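PDB 3CNL: putative uncharacterized protein from Thermotoga maritima, which binds GTP as a circularly permuted GTPase and probably acts in a late step of 50S ribosomal subunit assembly, binding 23S rRNA. Local coordinates for residues A[24-29]-A[92-97]; A[32-37]-A[51-56]; A[66-71]-A[78-83]; A[169-174]-A[243-248]. All blocks are in the same frame, centred on the assembly; numbering follows the deposited sequence.

Interaction 1: A[24-29]-A[92-97]; sequences TVVEVR and KKLSFD
Phe-96 brings the tip of its ring to two methyl groups of strand 24-29, and its course from CB outward is a worked example of a turn after a helix being sealed against a sheet. CB leaves the backbone without pointing straight at the strand. Because CG stands anti to the carbonyl carbon, beside the backbone N (chi1 -71°), the ring then swings in toward the strand. Its CE1 corner lies 4.1 Å from Thr-24 CG2, a methyl that approaches obliquely. One atom further, CZ meets Val-26 CG2 at 3.8 Å; this methyl sits at the ring edge, close to the ring plane. One face of the ring rests on Leu-94, whose CB lies 3.9 Å above the plane, offset toward the rim. Leu-94 also takes part directly, with CD2 4.1 Å from Val-26 CG2, so that this one valine methyl is shared by a leucine branch and a phenyl edge. Ser-95, with positive phi, leaves the helix between the two and turns the chain, its OG bonded back to Lys-92 O. Such a helix end, packed on the central strands through methyls and a phenyl ring, is characteristic of the three-layered alpha/beta P-loop GTPase fold.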
# COMPACT_ATOMS: atom_id res chain seq x y z
N THR A 24 12.36 -8.00 14.39
CA THR A 24 11.10 -8.30 13.72
C THR A 24 10.70 -7.12 12.80
O THR A 24 10.93 -5.96 13.13
CB THR A 24 10.00 -8.57 14.78
OG1 THR A 24 10.44 -9.60 15.67
CG2 THR A 24 8.64 -8.97 14.15
N VAL A 25 10.09 -7.46 11.66
CA VAL A 25 9.64 -6.53 10.63
C VAL A 25 8.20 -6.85 10.23
O VAL A 25 7.90 -7.99 9.83
CB VAL A 25 10.53 -6.66 9.33
CG1 VAL A 25 9.95 -5.84 8.17
CG2 VAL A 25 11.95 -6.21 9.61
N VAL A 26 7.33 -5.84 10.33
CA VAL A 26 5.97 -5.90 9.78
C VAL A 26 5.97 -5.10 8.47
O VAL A 26 6.12 -3.86 8.46
CB VAL A 26 4.93 -5.35 10.78
CG1 VAL A 26 3.51 -5.36 10.16
CG2 VAL A 26 4.94 -6.16 12.09
N GLU A 27 5.86 -5.84 7.38
CA GLU A 27 5.81 -5.25 6.05
C GLU A 27 4.36 -4.92 5.71
O GLU A 27 3.51 -5.81 5.52
CB GLU A 27 6.44 -6.23 5.06
CG GLU A 27 6.64 -5.70 3.66
CD GLU A 27 7.10 -6.80 2.71
OE1 GLU A 27 7.70 -6.48 1.68
OE2 GLU A 27 6.85 -8.00 2.99
N VAL A 28 4.06 -3.63 5.68
CA VAL A 28 2.71 -3.15 5.41
C VAL A 28 2.52 -2.94 3.89
O VAL A 28 3.05 -1.99 3.29
CB VAL A 28 2.37 -1.89 6.24
CG1 VAL A 28 0.92 -1.40 5.96
CG2 VAL A 28 2.58 -2.15 7.74
N ARG A 29 1.75 -3.86 3.30
CA ARG A 29 1.44 -3.86 1.88
C ARG A 29 -0.03 -3.52 1.71
O ARG A 29 -0.79 -3.63 2.67
CB ARG A 29 1.69 -5.25 1.30
CG ARG A 29 3.13 -5.81 1.51
CD ARG A 29 3.35 -6.97 0.58
NE ARG A 29 4.60 -7.66 0.88
CZ ARG A 29 5.09 -8.68 0.19
NH1 ARG A 29 4.46 -9.15 -0.88
NH2 ARG A 29 6.24 -9.22 0.57
N LYS A 92 -3.63 -10.03 18.12
CA LYS A 92 -3.81 -11.48 18.14
C LYS A 92 -3.33 -12.10 16.84
O LYS A 92 -2.66 -13.16 16.84
CB LYS A 92 -5.28 -11.83 18.38
CG LYS A 92 -5.48 -13.13 19.11
CD LYS A 92 -5.66 -14.29 18.14
CE LYS A 92 -7.09 -14.84 18.22
NZ LYS A 92 -7.31 -15.60 19.51
N LYS A 93 -3.67 -11.45 15.72
CA LYS A 93 -3.16 -11.86 14.40
C LYS A 93 -1.64 -11.76 14.33
O LYS A 93 -0.99 -12.65 13.80
CB LYS A 93 -3.78 -11.02 13.28
CG LYS A 93 -5.22 -11.35 12.97
CD LYS A 93 -5.75 -10.51 11.83
CE LYS A 93 -7.21 -10.89 11.49
NZ LYS A 93 -7.76 -10.11 10.34
N LEU A 94 -1.08 -10.67 14.85
CA LEU A 94 0.37 -10.48 14.79
C LEU A 94 1.10 -11.48 15.68
O LEU A 94 2.16 -12.00 15.29
CB LEU A 94 0.76 -9.04 15.18
CG LEU A 94 0.44 -7.91 14.19
CD1 LEU A 94 0.46 -6.55 14.91
CD2 LEU A 94 1.43 -7.97 13.00
N SER A 95 0.52 -11.75 16.86
CA SER A 95 1.08 -12.65 17.88
C SER A 95 2.60 -12.59 17.99
O SER A 95 3.31 -13.54 17.66
CB SER A 95 0.55 -14.08 17.72
OG SER A 95 -0.72 -14.20 18.37
N PHE A 96 3.09 -11.44 18.44
CA PHE A 96 4.51 -11.17 18.60
C PHE A 96 5.12 -12.01 19.71
O PHE A 96 4.52 -12.18 20.77
CB PHE A 96 4.75 -9.71 18.95
CG PHE A 96 4.48 -8.74 17.81
CD1 PHE A 96 5.14 -8.88 16.59
CD2 PHE A 96 3.64 -7.65 18.01
CE1 PHE A 96 4.91 -7.97 15.54
CE2 PHE A 96 3.41 -6.74 16.98
CZ PHE A 96 4.05 -6.90 15.75
N ASP A 97 6.34 -12.49 19.46
CA ASP A 97 7.14 -13.21 20.44
C ASP A 97 7.49 -12.27 21.58
O ASP A 97 7.54 -11.06 21.37
CB ASP A 97 8.42 -13.72 19.77
CG ASP A 97 9.34 -14.41 20.73
OD1 ASP A 97 9.00 -15.54 21.14
OD2 ASP A 97 10.39 -13.84 21.08

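Interaction 2: A[32-37]-A[51-56]; sequences RAPFAT and ILLNKV. With GNP (phosphoaminophosphonic acid-guanylate ester), chain B.
Two pairs of side chains, Pro-34 with Leu-53 and Arg-32 with Lys-55, carry this contact, and their orientations separate an apolar half from a charged one. Leu-53 sends its CD2 branch to the CB corner of the proline ring, 4.1 Å away. Arg-32, by contrast, brings its guanidinium obliquely to the aliphatic part of Lys-55, with NH2 4.3 Å from CD. The two cationic ends remain separate, Arg-32 NH2 and Lys-55 NZ being 4.7 Å apart, and each has its own partners: Arg-32 forms a salt bridge with Asp-30 and donates to the carbonyls of Val-235 and Ala-236, whereas Lys-55 NZ donates to Asn-109 O and, at 3.2 Å, to the ribose O4' of the nucleotide analogue. Lys-55 reaches that ribose because its chain is extended beyond CG and lies along one face of the guanine, where CG comes within 3.4 Å of C6. Asn-54 and Lys-55 belong to the GTP-binding Asn-Lys-Val-Asp sequence, the NKxD motif of GTPases. On the loop side, Thr-37 holds the turn: its N and OG1 both donate to Ala-33 O, from opposite faces of the carbonyl plane. Strand 48-54 runs between strands 24-30 and 78-80. Helix 61-73 closes over the apolar half, Trp-67 touching both Pro-34 and Leu-53 while Phe-71 adds to the cover of Pro-34, and strand 78-80 flanks Leu-53 through Val-78 and Thr-80.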
# COMPACT_ATOMS: atom_id res chain seq x y z
N ARG A 32 -4.66 -4.85 -2.30
CA ARG A 32 -5.12 -4.73 -3.71
C ARG A 32 -3.97 -4.93 -4.71
O ARG A 32 -4.18 -5.22 -5.91
CB ARG A 32 -5.78 -3.38 -3.92
CG ARG A 32 -7.01 -3.16 -3.05
CD ARG A 32 -7.54 -1.72 -3.13
NE ARG A 32 -6.56 -0.74 -2.63
CZ ARG A 32 -6.66 0.58 -2.79
NH1 ARG A 32 -7.70 1.09 -3.45
NH2 ARG A 32 -5.73 1.42 -2.31
N ALA A 33 -2.75 -4.76 -4.22
CA ALA A 33 -1.56 -4.89 -5.07
C ALA A 33 -0.40 -5.42 -4.24
O ALA A 33 0.52 -4.68 -3.96
CB ALA A 33 -1.19 -3.50 -5.68
N PRO A 34 -0.45 -6.70 -3.81
CA PRO A 34 0.62 -7.23 -2.94
C PRO A 34 2.02 -7.34 -3.51
O PRO A 34 2.97 -7.27 -2.73
CB PRO A 34 0.08 -8.61 -2.50
CG PRO A 34 -1.39 -8.49 -2.70
CD PRO A 34 -1.54 -7.68 -3.95
N PHE A 35 2.17 -7.55 -4.82
CA PHE A 35 3.51 -7.56 -5.40
C PHE A 35 4.00 -6.12 -5.56
O PHE A 35 5.11 -5.79 -5.14
CB PHE A 35 3.57 -8.29 -6.75
CG PHE A 35 3.65 -9.81 -6.65
CD1 PHE A 35 4.13 -10.45 -5.51
CD2 PHE A 35 3.27 -10.59 -7.74
CE1 PHE A 35 4.19 -11.83 -5.45
CE2 PHE A 35 3.34 -11.98 -7.69
CZ PHE A 35 3.80 -12.60 -6.56
N ALA A 36 3.16 -5.27 -6.13
CA ALA A 36 3.56 -3.91 -6.39
C ALA A 36 4.04 -3.23 -5.12
O ALA A 36 5.04 -2.52 -5.16
CB ALA A 36 2.41 -3.09 -7.06
N THR A 37 3.35 -3.48 -4.00
CA THR A 37 3.63 -2.81 -2.72
C THR A 37 4.55 -3.62 -1.78
O THR A 37 4.65 -3.32 -0.59
CB THR A 37 2.34 -2.40 -1.96
OG1 THR A 37 1.54 -3.56 -1.69
CG2 THR A 37 1.52 -1.36 -2.77
N ILE A 51 4.17 -10.43 6.69
CA ILE A 51 3.54 -9.71 5.58
C ILE A 51 2.12 -9.35 5.99
O ILE A 51 1.32 -10.24 6.27
CB ILE A 51 3.53 -10.53 4.28
CG1 ILE A 51 4.97 -10.78 3.81
CG2 ILE A 51 2.66 -9.82 3.17
CD1 ILE A 51 5.13 -11.87 2.74
N LEU A 52 1.84 -8.06 6.07
CA LEU A 52 0.53 -7.59 6.45
C LEU A 52 -0.17 -7.05 5.20
O LEU A 52 0.33 -6.13 4.55
CB LEU A 52 0.68 -6.53 7.55
CG LEU A 52 -0.53 -5.92 8.26
CD1 LEU A 52 -0.05 -5.21 9.52
CD2 LEU A 52 -1.23 -4.93 7.40
N LEU A 53 -1.31 -7.65 4.86
CA LEU A 53 -2.06 -7.21 3.68
C LEU A 53 -3.11 -6.24 4.16
O LEU A 53 -4.15 -6.66 4.66
CB LEU A 53 -2.68 -8.39 2.95
CG LEU A 53 -1.68 -9.41 2.41
CD1 LEU A 53 -2.41 -10.49 1.63
CD2 LEU A 53 -0.54 -8.76 1.55
N ASN A 54 -2.83 -4.94 4.04
CA ASN A 54 -3.66 -3.93 4.66
C ASN A 54 -4.81 -3.47 3.73
O ASN A 54 -4.79 -3.79 2.55
CB ASN A 54 -2.79 -2.74 5.04
CG ASN A 54 -3.40 -1.90 6.10
OD1 ASN A 54 -4.19 -2.38 6.88
ND2 ASN A 54 -3.03 -0.62 6.15
N LYS A 55 -5.77 -2.72 4.28
CA LYS A 55 -6.88 -2.11 3.52
C LYS A 55 -7.81 -3.15 2.86
O LYS A 55 -8.37 -2.89 1.78
CB LYS A 55 -6.38 -1.09 2.47
CG LYS A 55 -5.47 0.05 3.02
CD LYS A 55 -5.17 1.12 1.98
CE LYS A 55 -4.19 2.15 2.56
NZ LYS A 55 -3.95 3.27 1.60
N VAL A 56 -8.00 -4.32 3.50
CA VAL A 56 -8.86 -5.38 2.92
C VAL A 56 -10.31 -4.91 2.72
O VAL A 56 -11.10 -5.48 1.92
CB VAL A 56 -8.81 -6.74 3.71
CG1 VAL A 56 -7.40 -7.35 3.66
CG2 VAL A 56 -9.32 -6.59 5.15
PG GNP B . 3.18 7.38 4.23
O1G GNP B . 4.37 6.51 4.58
O2G GNP B . 3.09 7.66 2.74
O3G GNP B . 3.23 8.63 5.11
N3B GNP B . 1.74 6.84 4.59
PB GNP B . 1.35 5.67 5.57
O1B GNP B . 1.89 4.37 5.06
O2B GNP B . 1.76 6.06 6.95
O3A GNP B . -0.19 5.60 5.50
PA GNP B . -1.27 6.31 6.38
O1A GNP B . -1.53 5.54 7.61
O2A GNP B . -1.01 7.75 6.54
O5' GNP B . -2.56 6.14 5.52
C5' GNP B . -2.66 6.61 4.17
C4' GNP B . -4.14 6.73 3.82
O4' GNP B . -4.80 5.43 3.82
C3' GNP B . -4.98 7.58 4.75
O3' GNP B . -5.96 8.26 3.98
C2' GNP B . -5.64 6.54 5.64
O2' GNP B . -6.84 7.04 6.19
C1' GNP B . -5.94 5.42 4.65
N9 GNP B . -5.97 4.08 5.23
C8 GNP B . -5.04 3.53 6.10
N7 GNP B . -5.32 2.30 6.43
C5 GNP B . -6.53 2.02 5.74
C6 GNP B . -7.33 0.85 5.69
O6 GNP B . -7.15 -0.23 6.27
N1 GNP B . -8.45 1.01 4.85
C2 GNP B . -8.76 2.16 4.15
N2 GNP B . -9.88 2.15 3.40
N3 GNP B . -8.02 3.26 4.18
C4 GNP B . -6.93 3.12 5.00

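Interaction 3: A[66-71]-A[78-83]; sequences KWVEFF and VITTHK. With GNP (phosphoaminophosphonic acid-guanylate ester), chain B.
The guanine O6 of the bound GTP analogue accepts a short bond from the backbone N of Lys-83, 2.6 Å long with an N-H...O angle of 153°. The side chain of the same lysine then lies along the base, its CB 3.5 Å from C6, on the face opposite to the one covered by Lys-55. The loop 81-83 is consistent with the G5 base-recognition loop of GTPases, and the strand that leads into it packs on helix segment 66-71 through apolar contacts. Val-78 turns both methyls to the helix: CG1 is 3.9 Å from Phe-71 CB and also approaches Val-68 CG1, while CG2 comes obliquely to the Phe-71 ring. Two residues on, Thr-80 places CG2, anti to its carbonyl carbon, squarely across Val-68 CG2; at 3.5 Å this methyl pair is tighter than usual. With an alanine here in place of Val-78, the two methyls are gone, and Phe-71 CB and Val-68 CG1 would probably face a gap where the strand now packs. Helix and strand run nearly antiparallel, at 166° with axes 8.8 Å apart, as consecutive parts of the right-handed beta-alpha-beta unit formed with strand 48-54. On the other side of strand 78-80, Ile-79 packs on helix 87-94, so this edge strand lies between two helices.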
# COMPACT_ATOMS: atom_id res chain seq x y z
N LYS A 66 -7.03 -15.31 -2.24
CA LYS A 66 -6.03 -15.96 -3.09
C LYS A 66 -4.61 -15.51 -2.79
O LYS A 66 -3.65 -16.28 -2.93
CB LYS A 66 -6.33 -15.72 -4.58
CG LYS A 66 -7.45 -16.60 -5.17
CD LYS A 66 -6.96 -18.03 -5.48
CE LYS A 66 -7.99 -18.87 -6.30
NZ LYS A 66 -7.61 -20.32 -6.31
N TRP A 67 -4.46 -14.24 -2.41
CA TRP A 67 -3.15 -13.75 -2.00
C TRP A 67 -2.69 -14.41 -0.70
O TRP A 67 -1.53 -14.81 -0.59
CB TRP A 67 -3.14 -12.21 -1.90
CG TRP A 67 -2.98 -11.57 -3.24
CD1 TRP A 67 -3.90 -10.82 -3.90
CD2 TRP A 67 -1.82 -11.64 -4.10
NE1 TRP A 67 -3.39 -10.40 -5.12
CE2 TRP A 67 -2.12 -10.89 -5.25
CE3 TRP A 67 -0.56 -12.24 -3.98
CZ2 TRP A 67 -1.21 -10.75 -6.31
CZ3 TRP A 67 0.35 -12.09 -5.01
CH2 TRP A 67 0.02 -11.34 -6.17
N VAL A 68 -3.59 -14.53 0.27
CA VAL A 68 -3.24 -15.22 1.53
C VAL A 68 -2.71 -16.62 1.23
O VAL A 68 -1.66 -17.00 1.73
CB VAL A 68 -4.41 -15.30 2.55
CG1 VAL A 68 -3.99 -16.03 3.83
CG2 VAL A 68 -4.90 -13.89 2.91
N GLU A 69 -3.43 -17.36 0.38
CA GLU A 69 -3.08 -18.75 0.03
C GLU A 69 -1.75 -18.83 -0.66
O GLU A 69 -0.94 -19.71 -0.36
CB GLU A 69 -4.13 -19.33 -0.90
CG GLU A 69 -5.48 -19.28 -0.29
CD GLU A 69 -6.40 -20.31 -0.82
OE1 GLU A 69 -5.93 -21.20 -1.57
OE2 GLU A 69 -7.60 -20.23 -0.47
N PHE A 70 -1.54 -17.91 -1.61
CA PHE A 70 -0.28 -17.77 -2.30
C PHE A 70 0.90 -17.60 -1.32
O PHE A 70 1.92 -18.26 -1.48
CB PHE A 70 -0.34 -16.59 -3.28
CG PHE A 70 0.95 -16.35 -4.02
CD1 PHE A 70 1.26 -17.10 -5.15
CD2 PHE A 70 1.86 -15.39 -3.59
CE1 PHE A 70 2.44 -16.89 -5.85
CE2 PHE A 70 3.05 -15.17 -4.28
CZ PHE A 70 3.34 -15.94 -5.41
N PHE A 71 0.77 -16.69 -0.35
CA PHE A 71 1.88 -16.45 0.58
C PHE A 71 2.06 -17.61 1.56
O PHE A 71 3.20 -18.01 1.84
CB PHE A 71 1.75 -15.10 1.30
CG PHE A 71 1.93 -13.92 0.38
CD1 PHE A 71 3.10 -13.75 -0.33
CD2 PHE A 71 0.91 -13.00 0.19
CE1 PHE A 71 3.27 -12.67 -1.19
CE2 PHE A 71 1.07 -11.92 -0.66
CZ PHE A 71 2.24 -11.76 -1.36
N VAL A 78 1.84 -14.37 6.99
CA VAL A 78 0.97 -13.40 6.35
C VAL A 78 -0.31 -13.24 7.13
O VAL A 78 -0.92 -14.23 7.55
CB VAL A 78 0.67 -13.77 4.86
CG1 VAL A 78 -0.02 -15.15 4.72
CG2 VAL A 78 -0.15 -12.68 4.15
N ILE A 79 -0.70 -11.98 7.34
CA ILE A 79 -1.98 -11.64 7.95
C ILE A 79 -2.69 -10.62 7.07
O ILE A 79 -2.07 -10.03 6.19
CB ILE A 79 -1.82 -11.07 9.37
CG1 ILE A 79 -1.13 -9.70 9.34
CG2 ILE A 79 -1.09 -12.09 10.28
CD1 ILE A 79 -1.23 -8.92 10.63
N THR A 80 -3.98 -10.41 7.31
CA THR A 80 -4.71 -9.37 6.59
C THR A 80 -5.39 -8.53 7.64
O THR A 80 -5.73 -9.04 8.70
CB THR A 80 -5.80 -9.97 5.69
OG1 THR A 80 -6.68 -10.74 6.51
CG2 THR A 80 -5.19 -10.88 4.60
N THR A 81 -5.57 -7.23 7.37
CA THR A 81 -6.22 -6.35 8.32
C THR A 81 -6.72 -5.11 7.62
O THR A 81 -6.58 -4.98 6.41
CB THR A 81 -5.28 -5.95 9.48
OG1 THR A 81 -6.06 -5.34 10.52
CG2 THR A 81 -4.20 -4.98 9.01
N HIS A 82 -7.35 -4.22 8.38
CA HIS A 82 -7.81 -2.93 7.88
C HIS A 82 -7.98 -1.97 9.05
O HIS A 82 -7.99 -2.38 10.20
CB HIS A 82 -9.08 -3.07 7.03
CG HIS A 82 -10.33 -3.37 7.82
ND1 HIS A 82 -10.76 -4.65 8.09
CD2 HIS A 82 -11.26 -2.54 8.35
CE1 HIS A 82 -11.88 -4.60 8.78
NE2 HIS A 82 -12.21 -3.34 8.95
N LYS A 83 -8.05 -0.68 8.71
CA LYS A 83 -8.18 0.47 9.62
C LYS A 83 -9.18 0.22 10.76
O LYS A 83 -8.95 0.59 11.92
CB LYS A 83 -8.75 1.61 8.77
CG LYS A 83 -8.22 2.97 9.00
CD LYS A 83 -8.95 3.92 8.04
CE LYS A 83 -8.25 5.25 7.91
NZ LYS A 83 -8.99 6.19 6.98
PG GNP B . 3.18 7.38 4.23
O1G GNP B . 4.37 6.51 4.58
O2G GNP B . 3.09 7.66 2.74
O3G GNP B . 3.23 8.63 5.11
N3B GNP B . 1.74 6.84 4.59
PB GNP B . 1.35 5.67 5.57
O1B GNP B . 1.89 4.37 5.06
O2B GNP B . 1.76 6.06 6.95
O3A GNP B . -0.19 5.60 5.50
PA GNP B . -1.27 6.31 6.38
O1A GNP B . -1.53 5.54 7.61
O2A GNP B . -1.01 7.75 6.54
O5' GNP B . -2.56 6.14 5.52
C5' GNP B . -2.66 6.61 4.17
C4' GNP B . -4.14 6.73 3.82
O4' GNP B . -4.80 5.43 3.82
C3' GNP B . -4.98 7.58 4.75
O3' GNP B . -5.96 8.26 3.98
C2' GNP B . -5.64 6.54 5.64
O2' GNP B . -6.84 7.04 6.19
C1' GNP B . -5.94 5.42 4.65
N9 GNP B . -5.97 4.08 5.23
C8 GNP B . -5.04 3.53 6.10
N7 GNP B . -5.32 2.30 6.43
C5 GNP B . -6.53 2.02 5.74
C6 GNP B . -7.33 0.85 5.69
O6 GNP B . -7.15 -0.23 6.27
N1 GNP B . -8.45 1.01 4.85
C2 GNP B . -8.76 2.16 4.15
N2 GNP B . -9.88 2.15 3.40
N3 GNP B . -8.02 3.26 4.18
C4 GNP B . -6.93 3.12 5.00

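Interaction 4: A[169-174]-A[243-248]; sequences LLVGSL and VSFERP
Both Phe-245 and Leu-170 set CG anti to the carbonyl carbon and beside the backbone N (chi1 -45° and -76°), and these two torsions lay the phenyl ring against the leucine. Leu-170 CB stands almost on the ring normal, 10° off it and 3.9 Å from the ring centroid, a CH-pi contact over the face. Beyond it the leucine chain follows the ring toward its CB side, and CD1 comes 3.9 Å from Phe-245 CD1. Val-171 takes a different part of the same ring: its CG1 lies at the edge, near the plane, 3.8 Å from CE2, and the two side chains slide past each other in opposite directions. The face turned from Leu-170 has Val-243 O above it, toward the rim. Were a serine to take the place of the phenylalanine, Leu-170 CB would probably lose the aromatic face it rests on, and a gap would be likely beside Val-171. Around this contact, helix 224-236 touches both Leu-170 and Phe-245 through Val-235, and Ile-191 of helix 182-196 adds to the cover of Leu-170. The phenylalanine backbone is hydrogen-bonded to that of Arg-32, and Val-171 O accepts from Asn-109 ND2 of the GTP-binding site, so the apolar contact adjoins the nucleotide pocket. The helix that supplies Leu-170 ends in a Schellman motif, with Gly-172 as the C-prime residue at positive phi, its N bonded to Leu-169 O and Ser-173 N to Leu-168 O.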
# COMPACT_ATOMS: atom_id res chain seq x y z
N LEU A 169 0.59 3.86 -8.63
CA LEU A 169 -0.35 4.97 -8.78
C LEU A 169 -1.74 4.65 -8.24
O LEU A 169 -2.38 5.46 -7.55
CB LEU A 169 -0.45 5.38 -10.27
CG LEU A 169 -1.45 6.47 -10.66
CD1 LEU A 169 -1.05 7.78 -10.03
CD2 LEU A 169 -1.46 6.61 -12.20
N LEU A 170 -2.23 3.47 -8.59
CA LEU A 170 -3.59 3.04 -8.21
C LEU A 170 -3.77 2.90 -6.68
O LEU A 170 -4.87 3.09 -6.16
CB LEU A 170 -3.93 1.70 -8.92
CG LEU A 170 -4.27 1.75 -10.40
CD1 LEU A 170 -4.20 0.38 -11.10
CD2 LEU A 170 -5.64 2.36 -10.63
N VAL A 171 -2.71 2.55 -5.95
CA VAL A 171 -2.79 2.47 -4.48
C VAL A 171 -2.34 3.79 -3.79
O VAL A 171 -2.27 3.86 -2.57
CB VAL A 171 -2.01 1.23 -3.93
CG1 VAL A 171 -2.65 -0.07 -4.43
CG2 VAL A 171 -0.54 1.29 -4.31
N GLY A 172 -2.10 4.83 -4.57
CA GLY A 172 -1.71 6.16 -4.03
C GLY A 172 -0.31 6.27 -3.48
O GLY A 172 0.04 7.23 -2.79
N SER A 173 0.51 5.27 -3.79
CA SER A 173 1.89 5.24 -3.34
C SER A 173 2.79 6.14 -4.21
O SER A 173 3.78 6.73 -3.72
CB SER A 173 2.37 3.79 -3.35
OG SER A 173 3.71 3.72 -2.93
N LEU A 174 2.46 6.23 -5.49
CA LEU A 174 3.22 7.08 -6.39
C LEU A 174 2.33 8.23 -6.88
O LEU A 174 1.31 7.98 -7.50
CB LEU A 174 3.80 6.23 -7.54
CG LEU A 174 4.75 6.81 -8.59
CD1 LEU A 174 6.12 7.21 -7.99
CD2 LEU A 174 4.93 5.79 -9.72
N VAL A 243 -12.11 -3.07 -5.25
CA VAL A 243 -11.45 -3.48 -6.48
C VAL A 243 -9.99 -3.80 -6.13
O VAL A 243 -9.39 -3.07 -5.37
CB VAL A 243 -11.57 -2.32 -7.52
CG1 VAL A 243 -10.42 -2.28 -8.45
CG2 VAL A 243 -12.88 -2.45 -8.33
N SER A 244 -9.45 -4.92 -6.63
CA SER A 244 -8.03 -5.23 -6.53
C SER A 244 -7.33 -5.07 -7.88
O SER A 244 -7.99 -5.00 -8.91
CB SER A 244 -7.80 -6.64 -5.97
OG SER A 244 -8.22 -6.73 -4.62
N PHE A 245 -6.00 -5.01 -7.87
CA PHE A 245 -5.27 -4.62 -9.09
C PHE A 245 -4.27 -5.67 -9.56
O PHE A 245 -3.67 -5.50 -10.62
CB PHE A 245 -4.56 -3.26 -8.91
CG PHE A 245 -5.42 -2.19 -8.25
CD1 PHE A 245 -6.59 -1.74 -8.86
CD2 PHE A 245 -5.03 -1.62 -7.05
CE1 PHE A 245 -7.37 -0.76 -8.26
CE2 PHE A 245 -5.80 -0.64 -6.44
CZ PHE A 245 -6.99 -0.21 -7.04
N GLU A 246 -4.10 -6.71 -8.75
CA GLU A 246 -3.18 -7.83 -9.03
C GLU A 246 -3.78 -9.11 -8.46
O GLU A 246 -4.42 -9.06 -7.40
CB GLU A 246 -1.85 -7.66 -8.30
CG GLU A 246 -1.12 -6.43 -8.59
CD GLU A 246 0.28 -6.48 -8.11
OE1 GLU A 246 0.48 -6.45 -6.87
OE2 GLU A 246 1.19 -6.52 -8.97
N ARG A 247 -3.53 -10.23 -9.14
CA ARG A 247 -3.89 -11.60 -8.75
C ARG A 247 -2.63 -12.47 -8.75
O ARG A 247 -1.78 -12.28 -9.61
CB ARG A 247 -4.85 -12.20 -9.78
CG ARG A 247 -6.24 -11.62 -9.85
CD ARG A 247 -6.83 -11.91 -11.24
NE ARG A 247 -6.39 -13.20 -11.79
CZ ARG A 247 -6.88 -13.77 -12.89
NH1 ARG A 247 -7.85 -13.17 -13.59
NH2 ARG A 247 -6.41 -14.94 -13.31
N PRO A 248 -2.53 -13.46 -7.82
CA PRO A 248 -1.31 -14.27 -7.69
C PRO A 248 -0.51 -14.72 -8.96
O PRO A 248 0.71 -14.81 -8.83
CB PRO A 248 -1.74 -15.43 -6.79
CG PRO A 248 -2.79 -14.83 -5.93
CD PRO A 248 -3.53 -13.83 -6.80

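Overall arrangement
Three of the four contacts belong to the sheet, while interaction 4 joins the end of helix 162-170 to the loop segment 243-248. Interactions 1, 2 and 4 are buried, whereas interaction 3, at the edge strand, is only partly so. Strand 48-54 lies between strands 24-30 and 78-80, joined to them by bonds such as Glu-27 O to Leu-52 N and Ile-51 O to Ile-79 N. All four meet mainly through carbon contacts, save the guanidinium of Arg-32 against Lys-55 in interaction 2, and interactions 2 and 3 add hydrogen bonds to the nucleotide. Residues 243-248 of interaction 4 bind the loop of interaction 2 through Glu-246 and the helix of interaction 3 through Trp-67.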